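PDB 3SIM: protein, Family 18 Chitinase from Crocus vernus, which probably hydrolyses the beta-1,4 links of chitin with a TIM-barrel catalytic domain. Local coordinates for residues V196-L200 and G233-A237; K246-I250 and A269-L273. All coordinates share one frame; numbering follows the deposited sequence.

Interaction 1. Residues V196-L200 and G233-A237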
loop_
_atom_site.group_PDB
_atom_site.type_symbol
_atom_site.label_atom_id
_atom_site.label_comp_id
_atom_site.label_asym_id
_atom_site.label_seq_id
_atom_site.Cartn_x
_atom_site.Cartn_y
_atom_site.Cartn_z
ATOM N N VAL A 196 11.168 -15.900 -14.428
ATOM C CA VAL A 196 11.154 -14.609 -15.071
ATOM C C VAL A 196 10.036 -14.532 -16.111
ATOM O O VAL A 196 9.335 -13.599 -16.148
ATOM C CB VAL A 196 12.509 -14.231 -15.728
ATOM C CG1 VAL A 196 12.326 -13.129 -16.674
ATOM C CG2 VAL A 196 13.566 -13.912 -14.686
ATOM N N ASP A 197 9.879 -15.558 -16.928
ATOM C CA ASP A 197 8.824 -15.578 -17.923
ATOM C C ASP A 197 7.417 -15.587 -17.342
ATOM O O ASP A 197 6.587 -14.951 -17.849
ATOM C CB ASP A 197 8.960 -16.674 -18.998
ATOM C CG ASP A 197 7.980 -16.445 -20.220
ATOM O OD1 ASP A 197 8.123 -15.467 -20.933
ATOM O OD2 ASP A 197 7.052 -17.227 -20.454
ATOM N N LYS A 198 7.198 -16.366 -16.309
ATOM C CA LYS A 198 5.944 -16.418 -15.620
ATOM C C LYS A 198 5.581 -15.091 -14.920
ATOM O O LYS A 198 4.487 -14.668 -15.001
ATOM C CB LYS A 198 5.906 -17.583 -14.666
ATOM C CG LYS A 198 5.651 -18.909 -15.318
ATOM C CD LYS A 198 5.712 -20.011 -14.378
ATOM C CE LYS A 198 5.785 -21.356 -15.128
ATOM N NZ LYS A 198 5.686 -22.425 -14.260
ATOM N N PHE A 199 6.562 -14.439 -14.312
ATOM C CA PHE A 199 6.332 -13.165 -13.700
ATOM C C PHE A 199 5.832 -12.180 -14.738
ATOM O O PHE A 199 4.868 -11.568 -14.514
ATOM C CB PHE A 199 7.582 -12.640 -13.019
ATOM C CG PHE A 199 7.435 -11.289 -12.370
ATOM C CD1 PHE A 199 7.306 -11.187 -11.012
ATOM C CD2 PHE A 199 7.522 -10.129 -13.080
ATOM C CE1 PHE A 199 7.199 -9.956 -10.400
ATOM C CE2 PHE A 199 7.465 -8.938 -12.482
ATOM C CZ PHE A 199 7.293 -8.845 -11.152
ATOM N N LEU A 200 6.480 -12.135 -15.885
ATOM C CA LEU A 200 6.063 -11.269 -16.955
ATOM C C LEU A 200 4.629 -11.616 -17.429
ATOM O O LEU A 200 3.882 -10.747 -17.704
ATOM C CB LEU A 200 7.089 -11.218 -18.096
ATOM C CG LEU A 200 8.467 -10.589 -17.818
ATOM C CD1 LEU A 200 9.518 -10.958 -18.819
ATOM C CD2 LEU A 200 8.405 -9.127 -17.654
ATOM N N GLY A 233 16.193 -12.721 -10.222
ATOM C CA GLY A 233 15.673 -12.437 -11.517
ATOM C C GLY A 233 14.610 -11.353 -11.570
ATOM O O GLY A 233 14.239 -10.966 -12.615
ATOM N N PHE A 234 14.229 -10.795 -10.428
ATOM C CA PHE A 234 13.264 -9.716 -10.426
ATOM C C PHE A 234 13.754 -8.549 -11.315
ATOM O O PHE A 234 13.032 -8.081 -12.105
ATOM C CB PHE A 234 12.989 -9.192 -9.008
ATOM C CG PHE A 234 12.150 -7.919 -8.946
ATOM C CD1 PHE A 234 12.746 -6.692 -8.894
ATOM C CD2 PHE A 234 10.790 -7.955 -8.829
ATOM C CE1 PHE A 234 12.023 -5.574 -8.781
ATOM C CE2 PHE A 234 10.079 -6.785 -8.751
ATOM C CZ PHE A 234 10.716 -5.620 -8.763
ATOM N N PHE A 235 15.004 -8.181 -11.198
ATOM C CA PHE A 235 15.590 -7.135 -12.024
ATOM C C PHE A 235 15.650 -7.412 -13.539
ATOM O O PHE A 235 15.594 -6.520 -14.284
ATOM C CB PHE A 235 16.856 -6.495 -11.425
ATOM C CG PHE A 235 16.598 -5.683 -10.199
ATOM C CD1 PHE A 235 15.881 -4.519 -10.284
ATOM C CD2 PHE A 235 17.015 -6.096 -8.957
ATOM C CE1 PHE A 235 15.620 -3.796 -9.221
ATOM C CE2 PHE A 235 16.756 -5.349 -7.860
ATOM C CZ PHE A 235 16.037 -4.196 -7.999
ATOM N N ASP A 236 15.752 -8.670 -13.944
ATOM C CA ASP A 236 15.632 -9.048 -15.342
ATOM C C ASP A 236 14.235 -8.808 -15.928
ATOM O O ASP A 236 14.105 -8.296 -16.969
ATOM C CB ASP A 236 16.060 -10.488 -15.565
ATOM C CG ASP A 236 17.504 -10.708 -15.211
ATOM O OD1 ASP A 236 18.285 -9.797 -15.367
ATOM O OD2 ASP A 236 17.851 -11.750 -14.721
ATOM N N ALA A 237 13.228 -9.209 -15.191
ATOM C CA ALA A 237 11.854 -8.926 -15.513
ATOM C C ALA A 237 11.594 -7.402 -15.511
ATOM O O ALA A 237 10.990 -6.895 -16.378
ATOM C CB ALA A 237 10.971 -9.624 -14.562
#

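Interaction 2. Residues K246-I250 and A269-L273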
loop_
_atom_site.group_PDB
_atom_site.type_symbol
_atom_site.label_atom_id
_atom_site.label_comp_id
_atom_site.label_asym_id
_atom_site.label_seq_id
_atom_site.Cartn_x
_atom_site.Cartn_y
_atom_site.Cartn_z
ATOM N N LYS A 246 6.733 -0.220 -20.028
ATOM C CA LYS A 246 5.765 -0.790 -19.099
ATOM C C LYS A 246 6.022 -0.692 -17.560
ATOM O O LYS A 246 5.342 -1.314 -16.820
ATOM C CB LYS A 246 5.507 -2.231 -19.503
ATOM C CG LYS A 246 4.837 -2.483 -20.858
ATOM C CD LYS A 246 4.363 -3.911 -20.902
ATOM C CE LYS A 246 3.985 -4.428 -22.237
ATOM N NZ LYS A 246 4.072 -5.869 -22.341
ATOM N N LEU A 247 7.041 0.029 -17.141
ATOM C CA LEU A 247 7.411 0.112 -15.752
ATOM C C LEU A 247 6.863 1.394 -15.123
ATOM O O LEU A 247 7.383 2.424 -15.302
ATOM C CB LEU A 247 8.929 0.041 -15.565
ATOM C CG LEU A 247 9.417 0.029 -14.118
ATOM C CD1 LEU A 247 8.852 -1.096 -13.373
ATOM C CD2 LEU A 247 10.899 0.115 -14.010
ATOM N N HIS A 248 5.732 1.291 -14.489
ATOM C CA HIS A 248 5.110 2.372 -13.729
ATOM C C HIS A 248 5.809 2.793 -12.440
ATOM O O HIS A 248 5.729 3.907 -12.043
ATOM C CB HIS A 248 3.629 2.114 -13.484
ATOM C CG HIS A 248 2.836 1.950 -14.735
ATOM N ND1 HIS A 248 2.545 2.988 -15.562
ATOM C CD2 HIS A 248 2.279 0.865 -15.295
ATOM C CE1 HIS A 248 1.858 2.558 -16.583
ATOM N NE2 HIS A 248 1.691 1.268 -16.452
ATOM N N GLY A 249 6.415 1.823 -11.788
ATOM C CA GLY A 249 7.107 1.963 -10.530
ATOM C C GLY A 249 7.338 0.666 -9.753
ATOM O O GLY A 249 6.932 -0.383 -10.157
ATOM N N ILE A 250 8.018 0.766 -8.633
ATOM C CA ILE A 250 8.286 -0.374 -7.781
ATOM C C ILE A 250 7.824 -0.133 -6.317
ATOM O O ILE A 250 8.118 0.871 -5.727
ATOM C CB ILE A 250 9.777 -0.777 -7.745
ATOM C CG1 ILE A 250 10.303 -1.155 -9.107
ATOM C CG2 ILE A 250 10.031 -1.842 -6.698
ATOM C CD1 ILE A 250 11.708 -1.014 -9.293
ATOM N N ALA A 269 16.907 -0.877 -6.091
ATOM C CA ALA A 269 15.711 -0.581 -6.842
ATOM C C ALA A 269 15.513 0.882 -7.267
ATOM O O ALA A 269 15.159 1.139 -8.352
ATOM C CB ALA A 269 14.558 -1.084 -6.128
ATOM N N GLN A 270 15.800 1.799 -6.381
ATOM C CA GLN A 270 15.808 3.198 -6.709
ATOM C C GLN A 270 16.843 3.591 -7.793
ATOM O O GLN A 270 16.506 4.266 -8.704
ATOM C CB GLN A 270 15.952 4.054 -5.439
ATOM C CG GLN A 270 14.757 4.097 -4.533
ATOM C CD GLN A 270 15.018 4.804 -3.233
ATOM O OE1 GLN A 270 15.406 4.198 -2.291
ATOM N NE2 GLN A 270 14.795 6.049 -3.202
ATOM N N ALA A 271 18.047 3.068 -7.668
ATOM C CA ALA A 271 19.112 3.225 -8.658
ATOM C C ALA A 271 18.701 2.649 -9.996
ATOM O O ALA A 271 18.882 3.279 -10.951
ATOM C CB ALA A 271 20.373 2.613 -8.216
ATOM N N PHE A 272 18.048 1.499 -9.977
ATOM C CA PHE A 272 17.536 0.882 -11.176
ATOM C C PHE A 272 16.499 1.825 -11.842
ATOM O O PHE A 272 16.552 2.005 -12.967
ATOM C CB PHE A 272 16.923 -0.511 -10.932
ATOM C CG PHE A 272 16.207 -1.096 -12.141
ATOM C CD1 PHE A 272 16.898 -1.691 -13.143
ATOM C CD2 PHE A 272 14.845 -0.987 -12.296
ATOM C CE1 PHE A 272 16.275 -2.154 -14.217
ATOM C CE2 PHE A 272 14.235 -1.477 -13.380
ATOM C CZ PHE A 272 14.957 -2.064 -14.342
ATOM N N LEU A 273 15.593 2.409 -11.088
ATOM C CA LEU A 273 14.530 3.234 -11.637
ATOM C C LEU A 273 15.040 4.463 -12.431
ATOM O O LEU A 273 14.579 4.802 -13.459
ATOM C CB LEU A 273 13.547 3.638 -10.552
ATOM C CG LEU A 273 12.539 2.542 -10.233
ATOM C CD1 LEU A 273 11.927 2.763 -8.939
ATOM C CD2 LEU A 273 11.509 2.294 -11.339
#

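Interaction 1. Residues V196-L200 and G233-A237
F199 and V196 reach across from the first turn of helix 196-209 to close on A237 of helix 230-243; these are neighbouring helices on the outside of the TIM barrel. The short axes pass 9.4 Å apart at an angle of 49°, and the nearest alpha carbons belong to V196 and A237. The F199 side chain already heads for the partner helix at its CB, and with CG anti to the backbone N (chi1 179°) the ring carries on in that direction. F199 CD2 settles 3.8 Å from A237 CB, and CE2 lies only slightly farther from that same methyl. At the tip, F199 CZ meets F234 CE2 at 4.2 Å. The two rings meet obliquely, their planes at 80°. Beneath them both phenylalanines reach I217 of strand 215-220, and the F234 ring also meets F219 edge-to-face. Towards the surface, L200 CD2 rests on A237 O at 3.6 Å and touches A237 CB, so a leucine branch and a phenyl ring both touch this small methyl. V196 CG2 lies 3.7 Å from G233 O, an oxygen that accepts the backbone N-H of A237. A beta carbon on G233 would come within 3.0 Å of V196 CG2, and at its positive phi would also run into the carbonyl O of the preceding residue. No hydrogen bond crosses between the two segments. Cohesion here comes from apolar fit, with the alanine and glycine letting the helices approach and the aromatic rings filling the layer between them and the barrel wall.

Interaction 2. Residues K246-I250 and A269-L273
L273 meets L247 and I250 with its branched end, joining the last helix of the TIM barrel, 264-274, to the loop that leads into barrel strand 250-253. L273 CD2 lies 3.5 Å from L247 CD2, the two side chains crossing at about a right angle. The CD1 methyl of I250 comes in against L273 CG, at 3.8 Å, and is close to both leucine methyls as well. L247 has CG anti to the backbone N (chi1 -176°), which sends it toward the helix; from there L247 CD2 reaches the edge of the F272 ring, near its plane and 3.7 Å from F272 CE2. One turn back along the helix, I250 CD1 also reaches A269 CB at 4.3 Å. With an alanine at L273, L247 CD2 and I250 CD1 would probably face a gap between helix and strand, with less to fix their positions. Outside this apolar layer, L247 and I250 both lean on I217 of strand 215-220. The backbone is held too: G249 is hydrogen-bonded to I217, and I250 to V4 of strand 2-7, which places this segment between the two flanking barrel strands. F272 packs against A238 and T239 of helix 230-243, and K242 grips it in two ways, through a cation-pi contact with the ring and a hydrogen bond from NZ to F272 O.

Helix 230-243 joins the two contacts, whose centres lie 14 Å apart. One side of it forms interaction 1, while F235 turns elsewhere to meet interaction 2, with F235 CZ 3.8 Å from A269 CA and F235 CD1 3.9 Å from F272 CG. I217 of strand 215-220 is common to both. Residues 246-250 enter their strand at its N-terminal end. The DGIDIDYE sequence at strand 121-125 matches the family 18 catalytic signature, so the active site probably lies at the opposite, C-terminal end of the barrel strands. Interaction 2 thus appears to pack the barrel wall away from the catalytic residues, and interaction 1, centred about 22 Å from the chain centre at the start of helix 196-209, probably belongs to the outer helical layer.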